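Long-range contact in pectinesterase inhibitor 1 (Arabidopsis thaliana, PDB 1X90), which inhibits pectin methylesterase from flowers, siliques and leaves: residues 86-91 against 101-106. The protein carries 1 engineered substitution. Residues are numbered along the deposited sequence; the frame is centred on the assembly and turned at random.
Sequences EEAFEH and NMKVSA
Lys-103 lays its side chain across Glu-87, and the two chains pass at a slant. The lysine chain turns about its CB-CG bond (chi2 49°) and then runs straight to its ammonium end. Its CG sits over Glu-87 CB at 3.4 Å. Further out, its CE lies beside the carboxylate. Glu-87 CG stands anti to the carbonyl carbon (chi1 -80°), and the chain extends from there toward the lysine end. A salt bridge joins Glu-87 OE2 to Lys-103 NZ at 3.6 Å. A glutamine in place of Glu-87 would probably leave the ammonium of Lys-103 without its opposite charge here.

His-91 is one helical turn on from Glu-87. Its ring meets Lys-103 obliquely, with NE2 4.4 Å from CE. The other ring nitrogen, ND1, is hydrogen-bonded to Asp-96 in the connection between the helices.

Helices 65-94 and 99-118 are consecutive in the four-helix bundle of this inhibitor family. The two segments run nearly antiparallel at 163°, and their axes come within 8.0 Å. Ala-88 suits such close packing. It is level with Lys-103, their CA atoms 5.0 Å apart. The methyl of Ala-88 abuts Lys-103 CB. Ala-88 CB also meets Val-104 CG2 at 3.8 Å, in a direction roughly at right angles to Lys-103 CB. This apolar pair is buried. Val-104 also touches Cys-139 and Leu-143 of helix 126-148.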
ATOM      1  N   GLU A  86       2.708  -1.802   6.995  1.00 38.66           N
ATOM      2  CA  GLU A  86       2.033  -2.207   8.223  1.00 35.66           C
ATOM      3  C   GLU A  86       1.832  -0.973   9.098  1.00 35.35           C
ATOM      4  O   GLU A  86       0.761  -0.772   9.671  1.00 31.77           O
ATOM      5  CB  GLU A  86       2.866  -3.263   8.956  1.00 40.54           C
ATOM      6  CG  GLU A  86       2.110  -4.016  10.048  1.00 34.08           C
ATOM      7  CD  GLU A  86       2.037  -3.227  11.356  1.00 43.47           C
ATOM      8  OE1 GLU A  86       1.017  -3.379  12.069  1.00 46.30           O
ATOM      9  OE2 GLU A  86       2.990  -2.463  11.677  1.00 34.08           O
ATOM     10  N   GLU A  87       2.863  -0.144   9.206  1.00 38.02           N
ATOM     11  CA  GLU A  87       2.732   1.085   9.986  1.00 43.24           C
ATOM     12  C   GLU A  87       1.579   1.896   9.410  1.00 42.08           C
ATOM     13  O   GLU A  87       0.727   2.378  10.155  1.00 43.53           O
ATOM     14  CB  GLU A  87       4.006   1.935   9.913  1.00 48.64           C
ATOM     15  CG  GLU A  87       5.145   1.496  10.824  1.00 59.05           C
ATOM     16  CD  GLU A  87       6.384   2.364  10.656  1.00 64.91           C
ATOM     17  OE1 GLU A  87       7.090   2.228   9.630  1.00 64.29           O
ATOM     18  OE2 GLU A  87       6.647   3.197  11.551  1.00 72.45           O
ATOM     19  N   ALA A  88       1.570   2.044   8.081  1.00 44.23           N
ATOM     20  CA  ALA A  88       0.534   2.791   7.362  1.00 40.57           C
ATOM     21  C   ALA A  88      -0.847   2.254   7.715  1.00 41.83           C
ATOM     22  O   ALA A  88      -1.831   3.007   7.774  1.00 37.46           O
ATOM     23  CB  ALA A  88       0.757   2.690   5.861  1.00 39.89           C
ATOM     24  N   PHE A  89      -0.914   0.942   7.939  1.00 41.48           N
ATOM     25  CA  PHE A  89      -2.164   0.282   8.311  1.00 39.60           C
ATOM     26  C   PHE A  89      -2.590   0.746   9.709  1.00 40.04           C
ATOM     27  O   PHE A  89      -3.772   0.944   9.979  1.00 39.62           O
ATOM     28  CB  PHE A  89      -1.973  -1.222   8.294  1.00 41.02           C
ATOM     29  CG  PHE A  89      -3.235  -1.982   8.131  1.00 45.42           C
ATOM     30  CD1 PHE A  89      -3.544  -2.582   6.918  1.00 54.89           C
ATOM     31  CD2 PHE A  89      -4.132  -2.095   9.188  1.00 56.20           C
ATOM     32  CE1 PHE A  89      -4.747  -3.295   6.755  1.00 63.78           C
ATOM     33  CE2 PHE A  89      -5.335  -2.802   9.048  1.00 59.97           C
ATOM     34  CZ  PHE A  89      -5.644  -3.405   7.825  1.00 59.84           C
ATOM     35  N   GLU A  90      -1.618   0.921  10.598  1.00 41.05           N
ATOM     36  CA  GLU A  90      -1.902   1.399  11.942  1.00 43.95           C
ATOM     37  C   GLU A  90      -2.446   2.842  11.902  1.00 45.66           C
ATOM     38  O   GLU A  90      -3.352   3.186  12.663  1.00 47.36           O
ATOM     39  CB  GLU A  90      -0.632   1.337  12.788  1.00 40.00           C
ATOM     40  CG  GLU A  90      -0.046  -0.047  12.826  1.00 49.79           C
ATOM     41  CD  GLU A  90       1.238  -0.140  13.625  1.00 53.44           C
ATOM     42  OE1 GLU A  90       1.835  -1.233  13.640  1.00 52.11           O
ATOM     43  OE2 GLU A  90       1.655   0.869  14.232  1.00 59.16           O
ATOM     44  N   HIS A  91      -1.895   3.680  11.016  1.00 44.38           N
ATOM     45  CA  HIS A  91      -2.349   5.073  10.869  1.00 42.68           C
ATOM     46  C   HIS A  91      -3.752   5.108  10.258  1.00 40.30           C
ATOM     47  O   HIS A  91      -4.578   5.932  10.626  1.00 40.78           O
ATOM     48  CB  HIS A  91      -1.366   5.866   9.993  1.00 39.01           C
ATOM     49  CG  HIS A  91      -0.039   6.099  10.642  1.00 43.95           C
ATOM     50  ND1 HIS A  91       0.192   7.141  11.513  1.00 47.66           N
ATOM     51  CD2 HIS A  91       1.106   5.372  10.612  1.00 45.54           C
ATOM     52  CE1 HIS A  91       1.421   7.047  11.996  1.00 47.57           C
ATOM     53  NE2 HIS A  91       1.993   5.983  11.466  1.00 47.62           N
ATOM     54  N   ASN A 101      -0.204   8.356   4.792  1.00 43.48           N
ATOM     55  CA  ASN A 101       0.332   8.773   3.501  1.00 42.83           C
ATOM     56  C   ASN A 101       1.855   8.687   3.502  1.00 41.02           C
ATOM     57  O   ASN A 101       2.490   8.163   2.584  1.00 45.51           O
ATOM     58  CB  ASN A 101      -0.097  10.207   3.192  1.00 47.65           C
ATOM     59  CG  ASN A 101       0.336  10.653   1.809  1.00 42.68           C
ATOM     60  OD1 ASN A 101       1.519  10.641   1.493  1.00 45.56           O
ATOM     61  ND2 ASN A 101      -0.619  11.047   0.984  1.00 45.65           N
ATOM     62  N   MET A 102       2.433   9.229   4.550  1.00 37.09           N
ATOM     63  CA  MET A 102       3.874   9.226   4.728  1.00 40.68           C
ATOM     64  C   MET A 102       4.395   7.798   4.612  1.00 34.96           C
ATOM     65  O   MET A 102       5.281   7.515   3.826  1.00 36.47           O
ATOM     66  CB  MET A 102       4.199   9.798   6.111  1.00 39.88           C
ATOM     67  CG  MET A 102       5.635  10.161   6.321  1.00 54.63           C
ATOM     68  SD  MET A 102       5.912  10.700   8.032  1.00 66.06           S
ATOM     69  CE  MET A 102       6.330   9.091   8.799  1.00 62.93           C
ATOM     70  N   LYS A 103       3.819   6.898   5.399  1.00 33.76           N
ATOM     71  CA  LYS A 103       4.219   5.508   5.395  1.00 33.24           C
ATOM     72  C   LYS A 103       4.029   4.839   4.050  1.00 34.32           C
ATOM     73  O   LYS A 103       4.867   4.049   3.626  1.00 31.35           O
ATOM     74  CB  LYS A 103       3.447   4.760   6.468  1.00 35.24           C
ATOM     75  CG  LYS A 103       4.303   4.428   7.655  1.00 42.62           C
ATOM     76  CD  LYS A 103       5.076   5.627   8.152  1.00 43.92           C
ATOM     77  CE  LYS A 103       5.831   5.279   9.438  1.00 47.90           C
ATOM     78  NZ  LYS A 103       6.771   6.351   9.888  1.00 53.54           N
ATOM     79  N   VAL A 104       2.922   5.144   3.383  1.00 37.41           N
ATOM     80  CA  VAL A 104       2.669   4.579   2.067  1.00 34.94           C
ATOM     81  C   VAL A 104       3.708   5.116   1.083  1.00 34.70           C
ATOM     82  O   VAL A 104       4.228   4.362   0.264  1.00 33.76           O
ATOM     83  CB  VAL A 104       1.252   4.927   1.552  1.00 32.88           C
ATOM     84  CG1 VAL A 104       1.092   4.468   0.111  1.00 32.23           C
ATOM     85  CG2 VAL A 104       0.217   4.243   2.408  1.00 26.14           C
ATOM     86  N   SER A 105       4.019   6.407   1.156  1.00 31.22           N
ATOM     87  CA  SER A 105       5.023   6.964   0.251  1.00 35.71           C
ATOM     88  C   SER A 105       6.294   6.147   0.401  1.00 38.41           C
ATOM     89  O   SER A 105       6.737   5.487  -0.550  1.00 36.74           O
ATOM     90  CB  SER A 105       5.324   8.422   0.590  1.00 30.23           C
ATOM     91  OG  SER A 105       4.141   9.196   0.526  1.00 37.28           O
ATOM     92  N   ALA A 106       6.867   6.205   1.603  1.00 34.25           N
ATOM     93  CA  ALA A 106       8.081   5.470   1.946  1.00 35.58           C
ATOM     94  C   ALA A 106       8.100   4.088   1.297  1.00 38.15           C
ATOM     95  O   ALA A 106       9.064   3.729   0.607  1.00 43.08           O
ATOM     96  CB  ALA A 106       8.186   5.326   3.465  1.00 32.68           C
TER